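Local coordinates for Acarbose/maltose binding protein GacH (Streptomyces glaucescens, PDB 3K01) that serves as a solute receptor that binds acarbose and an acarbose homolog for an ABC transporter, and probably also binds maltose, at residues 112-117 with 315-320; 197-202 with 218-223; 334-337 with 341-344; 380-385 with 394-399. All coordinates share one frame; numbering follows the deposited sequence.

Overall arrangement
The contacts fall into two pairs, as expected for a two-lobed solute-binding protein; contact 1 lies across the chain's centre from contacts 2 and 4, and contact 3 from contact 4. Contacts 1 and 3, with centres about 15 Å apart, do not touch; both adjoin strand 132-148, served by the successive helices 309-320 and 322-332. Contacts 2 and 4, with centres about 12 Å apart, touch because Tyr222 and Val219 of helix 216-230 pack on helices 376-387 and 393-407. The centres of contacts 1 and 4 are about 41 Å apart. Contact 2 lies in sequence between the two halves of contact 1, and contacts 3 and 4 follow, so the chain passes repeatedly between the two regions.

Contact 1: 112-117 with 315-320; sequences ALDDGS and FVKYMS
Lys317 sets out from its helix with CG opposite the backbone N (chi1 171°) and continues fully extended, while Asp114 places CG opposite its own carbonyl carbon (chi1 -63°), and the two meet at an oblique crossing. The ammonium ends in a salt bridge, Lys317 NZ to Asp114 OD2 at 3.0 Å. It reaches the oxygen from the anti side, 19° out of the carboxylate plane, and its aliphatic stem touches too: Lys317 CE lies 3.5 Å from Asp114 CB. Nearer the helix Ala112 CB makes an apolar contact, 3.8 Å from Val316 CG2. Lys317 CB approaches a carbonyl by van der Waals contact, 3.7 Å from Ala112 O. One water donates to Asp115 OD2 (2.9 Å) and Lys317 O (2.7 Å), a second to Asp115 O (3.2 Å) and Ser320 OG (2.8 Å). The loop thus holds the helix through one ion pair, one methyl contact and two water-mediated links. Val316 also touches strands 87-91, 132-148 and 293-302, which places the apolar part at the sheet side and the charged pair toward the surface. A helix laid on a beta sheet, flanked by a surface loop, is characteristic of the alpha/beta lobes of bacterial solute-binding proteins.

Contact 2: 197-202 with 218-223; sequences YGEGGD and GVRAYR
Glu199 and Arg220 carry most of this contact, with Ala221 filling in beside them. Glu199 lies just beyond helix 193-198, and its side chain folds at the CB-CG bond toward helix 216-230. Arg220 bends back at its CG-CD bond (chi3 -55°), which turns the edge of the guanidinium onto the glutamate. Two nitrogens then grip one residue from the side. Arg220 NE gives a hydrogen bond of 2.9 Å to Glu199 OE1, with an N-H...O angle of 153°, and this bond is part of a salt bridge. It uses the anti lone pair of OE1 and lies almost in the guanidinium plane, although the carboxylate plane itself is turned 71° from that of the guanidinium. Arg220 NH1 reaches the main chain instead, 2.9 Å from Glu199 O, in the carbonyl plane but with a more bent N-H...O line.

The carbonyl of Glu199 is available where the helix ends: Gly200, with its positive phi, is the C-prime residue of a Schellman motif, in which Gly200 N bonds to Tyr197 O and Gly201 N also bonds back to a carbonyl of the last turn. Beside the ion pair the contact is van der Waals, Glu199 CG lying 3.8 Å from Ala221 N and 4.2 Å from Ala221 CB.

Glu199 OE1 also has a hydrogen bond with Ser288 OG, so this oxygen has two polar partners. For a buried carboxylate, an adjoining guanidinium and a hydroxyl should offset the cost of burial and probably help to keep the acid ionised.

Contact 3: 334-337 with 341-344; sequences LLPT and VYEV
The phenol ring of Tyr342 receives Pro336 over one face: Pro336 CG stands 3.7 Å above the ring plane, displaced toward the rim. The CH-pi contact from Pro336 CG to the Tyr342 ring centroid is 3.9 Å, 20° off the normal. Pro336 CD comes over the hydroxyl end, 3.5 Å from Tyr342 CZ. Close by, the ring's CE2 lies 3.2 Å from Pro336 O, and the hydroxyl takes that same carbonyl as its acceptor, Tyr342 OH to Pro336 O at 2.7 Å. The donor lies in the carbonyl plane, on a lone pair, with a C=O...OH angle of 139°. One proline is therefore met both by the ring's face and by its hydroxyl, which limits the ring's freedom to tilt. With Tyr342 CG opposite its own carbonyl carbon (chi1 -74°), the ring is carried back toward 334-337. Val341 adds its CG1 methyl, 3.7 Å from Pro336 CG, and Leu335 CB approaches the Tyr342 hydroxyl.

The ring also has a cation-pi partner in Lys357. Pro336 and Val341 back onto helix 322-332, Leu335 and Tyr342 touch helix 351-360, and a backbone hydrogen bond joins Leu335 to Ile140 of strand 132-148, so the turn fills the junction of two helices and a strand.

Contact 4: 380-385 with 394-399; sequences RLQMAN and DEAAAN
Gln382 meets Ala396 and Asn399 where helices 376-387 and 393-407, joined by a short connection, pack as a helical hairpin on helix 216-230. The approach is close: the CA atoms of Gln382 and Ala396 are 5.2 Å apart, a spacing that the small alanine side chain permits.

The van der Waals contacts come first. Gln382 CB lies 3.9 Å from Ala396 CB, and Gln382 CG lies 3.5 Å from Ala396 O, a carbonyl that also has a hydrogen bond with Thr400 OG1. Farther out, the amide carbon of Gln382 rests against the Asn399 stem, with Gln382 CD 3.4 Å from Asn399 CB. Gln382 bends at its CB-CG bond (chi2 -50°), which turns its amide onto the Asn399 side chain. The two side chains cross at about a right angle, and their amide planes are also steeply inclined to each other, so they do not stack.

Helix 216-230 completes the cluster. Tyr222 touches Gln382, Met383 and Ala396, and its hydroxyl is hydrogen-bonded with Thr400, while Val219 packs on Ala397. Both helices of the hairpin are thus fastened to the same third helix.

Polar contact across the two segments is a single hydrogen bond between amides, which gives the oxygen of the buried Gln382 a partner. Seen from the donor it is nearly straight, with an N-H...O angle of 171° and the acceptor in the Asn399 amide plane. Seen from the acceptor it is off-axis: Asn399 ND2, 3.0 Å from Gln382 OE1, stands 54° out of the glutamine carbonyl plane and off its lone pairs.

Contact 1: 112-117 with 315-320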
# COMPACT_ATOMS: atom_id res chain seq x y z
N ALA A 112 9.14 -4.35 -22.71
CA ALA A 112 9.00 -4.47 -21.24
C ALA A 112 7.64 -4.98 -20.79
O ALA A 112 7.49 -5.54 -19.74
CB ALA A 112 9.29 -3.12 -20.56
N LEU A 113 6.62 -4.73 -21.58
CA LEU A 113 5.25 -4.93 -21.20
C LEU A 113 4.71 -6.28 -21.67
O LEU A 113 3.64 -6.58 -21.43
CB LEU A 113 4.36 -3.75 -21.71
CG LEU A 113 4.74 -2.34 -21.26
CD1 LEU A 113 3.68 -1.39 -21.67
CD2 LEU A 113 4.94 -2.29 -19.73
N ASP A 114 5.53 -7.10 -22.21
CA ASP A 114 5.06 -8.40 -22.75
C ASP A 114 4.18 -9.27 -21.81
O ASP A 114 3.32 -9.97 -22.32
CB ASP A 114 6.24 -9.25 -23.27
CG ASP A 114 6.98 -8.60 -24.44
OD1 ASP A 114 6.33 -7.88 -25.23
OD2 ASP A 114 8.22 -8.81 -24.54
N ASP A 115 4.29 -9.22 -20.50
CA ASP A 115 3.28 -9.94 -19.72
C ASP A 115 2.16 -9.00 -19.27
O ASP A 115 2.40 -8.14 -18.42
CB ASP A 115 3.91 -10.62 -18.51
CG ASP A 115 4.78 -11.81 -18.90
OD1 ASP A 115 4.67 -12.27 -20.05
OD2 ASP A 115 5.59 -12.34 -18.12
N GLY A 116 0.95 -9.13 -19.83
CA GLY A 116 0.10 -7.94 -19.82
C GLY A 116 -1.17 -7.79 -18.96
O GLY A 116 -1.23 -6.90 -18.11
N SER A 117 -2.17 -8.65 -19.17
CA SER A 117 -3.51 -8.55 -18.56
C SER A 117 -3.66 -9.35 -17.30
O SER A 117 -4.70 -9.37 -16.66
CB SER A 117 -4.57 -8.97 -19.53
OG SER A 117 -5.80 -8.41 -19.10
N PHE A 315 14.93 -6.83 -18.36
CA PHE A 315 15.10 -7.08 -16.93
C PHE A 315 13.80 -6.84 -16.14
O PHE A 315 13.43 -7.65 -15.28
CB PHE A 315 16.22 -6.19 -16.38
CG PHE A 315 16.49 -6.41 -14.91
CD1 PHE A 315 17.27 -7.47 -14.49
CD2 PHE A 315 15.95 -5.55 -13.96
CE1 PHE A 315 17.52 -7.68 -13.14
CE2 PHE A 315 16.20 -5.74 -12.60
CZ PHE A 315 16.99 -6.81 -12.19
N VAL A 316 13.10 -5.74 -16.42
CA VAL A 316 11.85 -5.50 -15.69
C VAL A 316 10.79 -6.51 -16.08
O VAL A 316 10.01 -6.92 -15.23
CB VAL A 316 11.34 -4.04 -15.77
CG1 VAL A 316 12.42 -3.08 -15.29
CG2 VAL A 316 10.82 -3.66 -17.16
N LYS A 317 10.78 -6.95 -17.33
CA LYS A 317 9.88 -8.03 -17.71
C LYS A 317 10.18 -9.30 -16.90
O LYS A 317 9.26 -9.94 -16.38
CB LYS A 317 9.95 -8.31 -19.22
CG LYS A 317 9.22 -9.55 -19.67
CD LYS A 317 9.47 -9.75 -21.16
CE LYS A 317 8.77 -10.99 -21.63
NZ LYS A 317 9.02 -11.25 -23.08
N TYR A 318 11.46 -9.66 -16.82
CA TYR A 318 11.87 -10.80 -16.00
C TYR A 318 11.47 -10.64 -14.53
O TYR A 318 10.87 -11.55 -13.95
CB TYR A 318 13.38 -10.99 -16.15
CG TYR A 318 14.01 -11.87 -15.10
CD1 TYR A 318 13.88 -13.25 -15.15
CD2 TYR A 318 14.70 -11.30 -14.03
CE1 TYR A 318 14.46 -14.05 -14.17
CE2 TYR A 318 15.28 -12.09 -13.05
CZ TYR A 318 15.14 -13.45 -13.13
OH TYR A 318 15.71 -14.25 -12.13
N MET A 319 11.76 -9.49 -13.93
CA MET A 319 11.47 -9.35 -12.51
C MET A 319 9.97 -9.30 -12.24
O MET A 319 9.53 -9.64 -11.12
CB MET A 319 12.16 -8.13 -11.97
CG MET A 319 13.68 -8.22 -11.93
SD MET A 319 14.30 -9.49 -10.78
CE MET A 319 14.11 -8.70 -9.15
N SER A 320 9.17 -8.87 -13.21
CA SER A 320 7.70 -8.81 -13.08
C SER A 320 7.03 -10.12 -13.47
O SER A 320 5.81 -10.26 -13.32
CB SER A 320 7.15 -7.66 -13.93
OG SER A 320 5.75 -7.46 -13.76
O HOH W 1 6.67 -9.84 -17.01
O HOH W 2 4.55 -7.05 -16.28

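Contact 2: 197-202 with 218-223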
# COMPACT_ATOMS: atom_id res chain seq x y z
N TYR A 197 -13.10 5.78 1.89
CA TYR A 197 -13.61 4.87 0.86
C TYR A 197 -14.92 4.24 1.33
O TYR A 197 -15.83 4.00 0.53
CB TYR A 197 -12.55 3.81 0.54
CG TYR A 197 -11.22 4.35 0.06
CD1 TYR A 197 -11.13 5.53 -0.70
CD2 TYR A 197 -10.04 3.70 0.39
CE1 TYR A 197 -9.90 5.99 -1.14
CE2 TYR A 197 -8.84 4.14 -0.05
CZ TYR A 197 -8.75 5.31 -0.79
OH TYR A 197 -7.51 5.75 -1.24
N GLY A 198 -15.01 3.98 2.64
CA GLY A 198 -16.23 3.39 3.18
C GLY A 198 -17.45 4.30 3.02
O GLY A 198 -18.59 3.83 3.02
N GLU A 199 -17.21 5.61 2.92
CA GLU A 199 -18.29 6.56 2.68
C GLU A 199 -18.50 6.82 1.21
O GLU A 199 -19.29 7.70 0.82
CB GLU A 199 -18.02 7.86 3.43
CG GLU A 199 -18.04 7.69 4.95
CD GLU A 199 -19.28 6.96 5.41
OE1 GLU A 199 -20.38 7.47 5.09
OE2 GLU A 199 -19.18 5.90 6.05
N GLY A 200 -17.81 6.07 0.36
CA GLY A 200 -17.92 6.23 -1.09
C GLY A 200 -17.15 7.42 -1.59
O GLY A 200 -17.41 7.91 -2.69
N GLY A 201 -16.21 7.90 -0.79
CA GLY A 201 -15.45 9.11 -1.13
C GLY A 201 -14.08 8.84 -1.72
O GLY A 201 -13.66 7.68 -1.85
N ASP A 202 -13.40 9.90 -2.13
CA ASP A 202 -12.05 9.81 -2.67
C ASP A 202 -11.42 11.18 -2.62
O ASP A 202 -12.11 12.19 -2.36
CB ASP A 202 -12.04 9.27 -4.11
CG ASP A 202 -10.82 8.43 -4.41
OD1 ASP A 202 -9.75 8.62 -3.80
OD2 ASP A 202 -10.93 7.60 -5.35
N GLY A 218 -16.55 12.97 2.27
CA GLY A 218 -15.39 13.32 3.07
C GLY A 218 -15.78 13.84 4.45
O GLY A 218 -15.17 13.49 5.48
N VAL A 219 -16.84 14.66 4.50
CA VAL A 219 -17.34 15.12 5.79
C VAL A 219 -17.76 13.92 6.63
O VAL A 219 -17.40 13.81 7.80
CB VAL A 219 -18.54 16.06 5.59
CG1 VAL A 219 -19.16 16.42 6.95
CG2 VAL A 219 -18.13 17.31 4.82
N ARG A 220 -18.53 13.02 6.02
CA ARG A 220 -18.99 11.82 6.74
C ARG A 220 -17.82 11.00 7.24
O ARG A 220 -17.91 10.42 8.32
CB ARG A 220 -19.88 10.93 5.88
CG ARG A 220 -21.28 11.50 5.63
CD ARG A 220 -22.20 10.43 5.09
NE ARG A 220 -21.69 9.76 3.88
CZ ARG A 220 -21.93 10.17 2.64
NH1 ARG A 220 -21.44 9.50 1.60
NH2 ARG A 220 -22.68 11.26 2.43
N ALA A 221 -16.74 10.90 6.47
CA ALA A 221 -15.59 10.11 6.92
C ALA A 221 -14.96 10.69 8.18
O ALA A 221 -14.62 9.93 9.12
CB ALA A 221 -14.58 10.00 5.81
N TYR A 222 -14.76 12.01 8.22
CA TYR A 222 -14.29 12.61 9.46
C TYR A 222 -15.27 12.39 10.61
O TYR A 222 -14.85 12.20 11.77
CB TYR A 222 -13.97 14.09 9.26
CG TYR A 222 -12.69 14.37 8.50
CD1 TYR A 222 -11.44 14.07 9.04
CD2 TYR A 222 -12.73 14.98 7.23
CE1 TYR A 222 -10.27 14.39 8.37
CE2 TYR A 222 -11.55 15.29 6.55
CZ TYR A 222 -10.33 14.97 7.12
OH TYR A 222 -9.14 15.27 6.50
N ARG A 223 -16.57 12.44 10.32
CA ARG A 223 -17.57 12.18 11.36
C ARG A 223 -17.49 10.75 11.88
O ARG A 223 -17.62 10.53 13.08
CB ARG A 223 -18.97 12.48 10.83
CG ARG A 223 -20.05 12.49 11.91
CD ARG A 223 -21.39 12.94 11.37
NE ARG A 223 -21.34 14.32 10.92
CZ ARG A 223 -21.56 14.74 9.68
NH1 ARG A 223 -21.87 13.88 8.71
NH2 ARG A 223 -21.50 16.03 9.42

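Contact 3: 334-337 with 341-344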
# COMPACT_ATOMS: atom_id res chain seq x y z
N LEU A 334 5.74 -11.92 0.11
CA LEU A 334 5.20 -10.69 -0.48
C LEU A 334 4.10 -11.05 -1.45
O LEU A 334 4.14 -12.10 -2.10
CB LEU A 334 6.30 -9.89 -1.17
CG LEU A 334 7.38 -9.38 -0.24
CD1 LEU A 334 8.52 -8.75 -1.04
CD2 LEU A 334 6.80 -8.40 0.80
N LEU A 335 3.12 -10.17 -1.58
CA LEU A 335 1.91 -10.51 -2.32
C LEU A 335 2.08 -10.18 -3.81
O LEU A 335 2.43 -9.06 -4.15
CB LEU A 335 0.69 -9.76 -1.76
CG LEU A 335 0.48 -9.99 -0.26
CD1 LEU A 335 -0.55 -9.01 0.28
CD2 LEU A 335 0.06 -11.44 0.04
N PRO A 336 1.80 -11.17 -4.69
CA PRO A 336 2.00 -10.90 -6.12
C PRO A 336 0.96 -9.98 -6.73
O PRO A 336 -0.14 -9.80 -6.20
CB PRO A 336 1.89 -12.29 -6.77
CG PRO A 336 1.33 -13.20 -5.72
CD PRO A 336 1.33 -12.55 -4.40
N THR A 337 1.30 -9.43 -7.89
CA THR A 337 0.32 -8.66 -8.63
C THR A 337 -0.33 -9.47 -9.73
O THR A 337 -1.37 -9.08 -10.25
CB THR A 337 0.92 -7.42 -9.24
OG1 THR A 337 1.92 -7.80 -10.22
CG2 THR A 337 1.55 -6.57 -8.17
N VAL A 341 -0.56 -16.07 -10.51
CA VAL A 341 0.36 -16.57 -9.50
C VAL A 341 -0.40 -17.02 -8.24
O VAL A 341 0.01 -17.94 -7.55
CB VAL A 341 1.43 -15.51 -9.18
CG1 VAL A 341 2.34 -15.94 -8.05
CG2 VAL A 341 2.27 -15.25 -10.44
N TYR A 342 -1.55 -16.40 -7.98
CA TYR A 342 -2.39 -16.80 -6.84
C TYR A 342 -2.96 -18.20 -6.99
O TYR A 342 -3.40 -18.77 -6.00
CB TYR A 342 -3.53 -15.78 -6.62
CG TYR A 342 -3.04 -14.48 -6.00
CD1 TYR A 342 -2.89 -14.36 -4.63
CD2 TYR A 342 -2.72 -13.39 -6.80
CE1 TYR A 342 -2.43 -13.17 -4.06
CE2 TYR A 342 -2.29 -12.20 -6.26
CZ TYR A 342 -2.14 -12.09 -4.88
OH TYR A 342 -1.69 -10.93 -4.31
N GLU A 343 -2.98 -18.73 -8.21
CA GLU A 343 -3.45 -20.10 -8.43
C GLU A 343 -2.39 -21.17 -8.24
O GLU A 343 -2.69 -22.36 -8.25
CB GLU A 343 -4.06 -20.23 -9.82
CG GLU A 343 -5.38 -19.51 -9.95
CD GLU A 343 -6.01 -19.69 -11.31
OE1 GLU A 343 -5.37 -20.30 -12.20
OE2 GLU A 343 -7.13 -19.19 -11.49
N VAL A 344 -1.14 -20.76 -8.06
CA VAL A 344 -0.07 -21.72 -7.79
C VAL A 344 -0.27 -22.26 -6.37
O VAL A 344 -0.47 -21.48 -5.44
CB VAL A 344 1.29 -21.04 -7.91
CG1 VAL A 344 2.41 -21.99 -7.55
CG2 VAL A 344 1.50 -20.49 -9.34

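Contact 4: 380-385 with 394-399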
# COMPACT_ATOMS: atom_id res chain seq x y z
N ARG A 380 -3.64 14.27 7.61
CA ARG A 380 -3.06 13.99 8.92
C ARG A 380 -3.45 15.10 9.89
O ARG A 380 -3.91 14.83 11.00
CB ARG A 380 -1.55 13.91 8.86
CG ARG A 380 -0.95 13.54 10.23
CD ARG A 380 0.53 13.85 10.30
NE ARG A 380 0.75 15.30 10.15
CZ ARG A 380 0.51 16.20 11.11
NH1 ARG A 380 0.09 15.83 12.32
NH2 ARG A 380 0.68 17.48 10.84
N LEU A 381 -3.26 16.36 9.48
CA LEU A 381 -3.54 17.48 10.35
C LEU A 381 -5.02 17.55 10.73
O LEU A 381 -5.36 17.70 11.94
CB LEU A 381 -3.12 18.76 9.64
CG LEU A 381 -3.34 20.04 10.45
CD1 LEU A 381 -2.61 20.01 11.80
CD2 LEU A 381 -2.92 21.22 9.61
N GLN A 382 -5.89 17.45 9.74
CA GLN A 382 -7.30 17.57 9.99
C GLN A 382 -7.87 16.39 10.76
O GLN A 382 -8.71 16.59 11.65
CB GLN A 382 -8.10 17.83 8.71
CG GLN A 382 -7.68 19.11 7.92
CD GLN A 382 -7.61 20.33 8.81
OE1 GLN A 382 -8.52 20.57 9.59
NE2 GLN A 382 -6.55 21.12 8.66
N MET A 383 -7.41 15.17 10.47
CA MET A 383 -7.90 14.04 11.25
C MET A 383 -7.48 14.18 12.72
O MET A 383 -8.28 13.86 13.61
CB MET A 383 -7.45 12.70 10.68
CG MET A 383 -7.71 11.51 11.66
SD MET A 383 -7.25 9.91 10.96
CE MET A 383 -5.75 10.62 10.17
N ALA A 384 -6.26 14.63 12.97
CA ALA A 384 -5.82 14.85 14.34
C ALA A 384 -6.70 15.87 15.04
O ALA A 384 -7.11 15.67 16.19
CB ALA A 384 -4.36 15.30 14.37
N ASN A 385 -7.03 16.95 14.34
CA ASN A 385 -7.80 18.01 14.95
C ASN A 385 -9.26 17.62 15.16
O ASN A 385 -9.90 18.14 16.06
CB ASN A 385 -7.62 19.30 14.15
CG ASN A 385 -6.20 19.85 14.25
OD1 ASN A 385 -5.35 19.34 15.00
ND2 ASN A 385 -5.94 20.89 13.48
N ASP A 394 -17.08 19.00 9.20
CA ASP A 394 -17.27 19.82 8.02
C ASP A 394 -16.08 20.76 7.83
O ASP A 394 -15.61 20.92 6.70
CB ASP A 394 -18.55 20.64 8.13
CG ASP A 394 -18.82 21.43 6.88
OD1 ASP A 394 -19.32 20.82 5.93
OD2 ASP A 394 -18.48 22.62 6.84
N GLU A 395 -15.61 21.39 8.89
CA GLU A 395 -14.47 22.30 8.76
C GLU A 395 -13.22 21.50 8.39
O GLU A 395 -12.40 21.97 7.60
CB GLU A 395 -14.22 23.10 10.04
CG GLU A 395 -13.14 24.17 9.86
CD GLU A 395 -12.87 25.01 11.08
OE1 GLU A 395 -13.20 24.57 12.20
OE2 GLU A 395 -12.32 26.13 10.92
N ALA A 396 -13.06 20.30 8.95
CA ALA A 396 -11.92 19.44 8.60
C ALA A 396 -11.92 19.13 7.11
O ALA A 396 -10.89 19.21 6.45
CB ALA A 396 -11.95 18.15 9.39
N ALA A 397 -13.07 18.75 6.58
CA ALA A 397 -13.17 18.44 5.16
C ALA A 397 -12.89 19.66 4.30
O ALA A 397 -12.12 19.59 3.33
CB ALA A 397 -14.54 17.86 4.86
N ALA A 398 -13.46 20.81 4.68
CA ALA A 398 -13.21 22.07 3.96
C ALA A 398 -11.73 22.44 3.98
O ALA A 398 -11.16 22.85 2.95
CB ALA A 398 -14.05 23.18 4.59
N ASN A 399 -11.09 22.28 5.13
CA ASN A 399 -9.67 22.61 5.25
C ASN A 399 -8.84 21.67 4.37
O ASN A 399 -7.86 22.09 3.74
CB ASN A 399 -9.20 22.43 6.70
CG ASN A 399 -9.64 23.56 7.60
OD1 ASN A 399 -10.06 24.63 7.14
ND2 ASN A 399 -9.55 23.33 8.89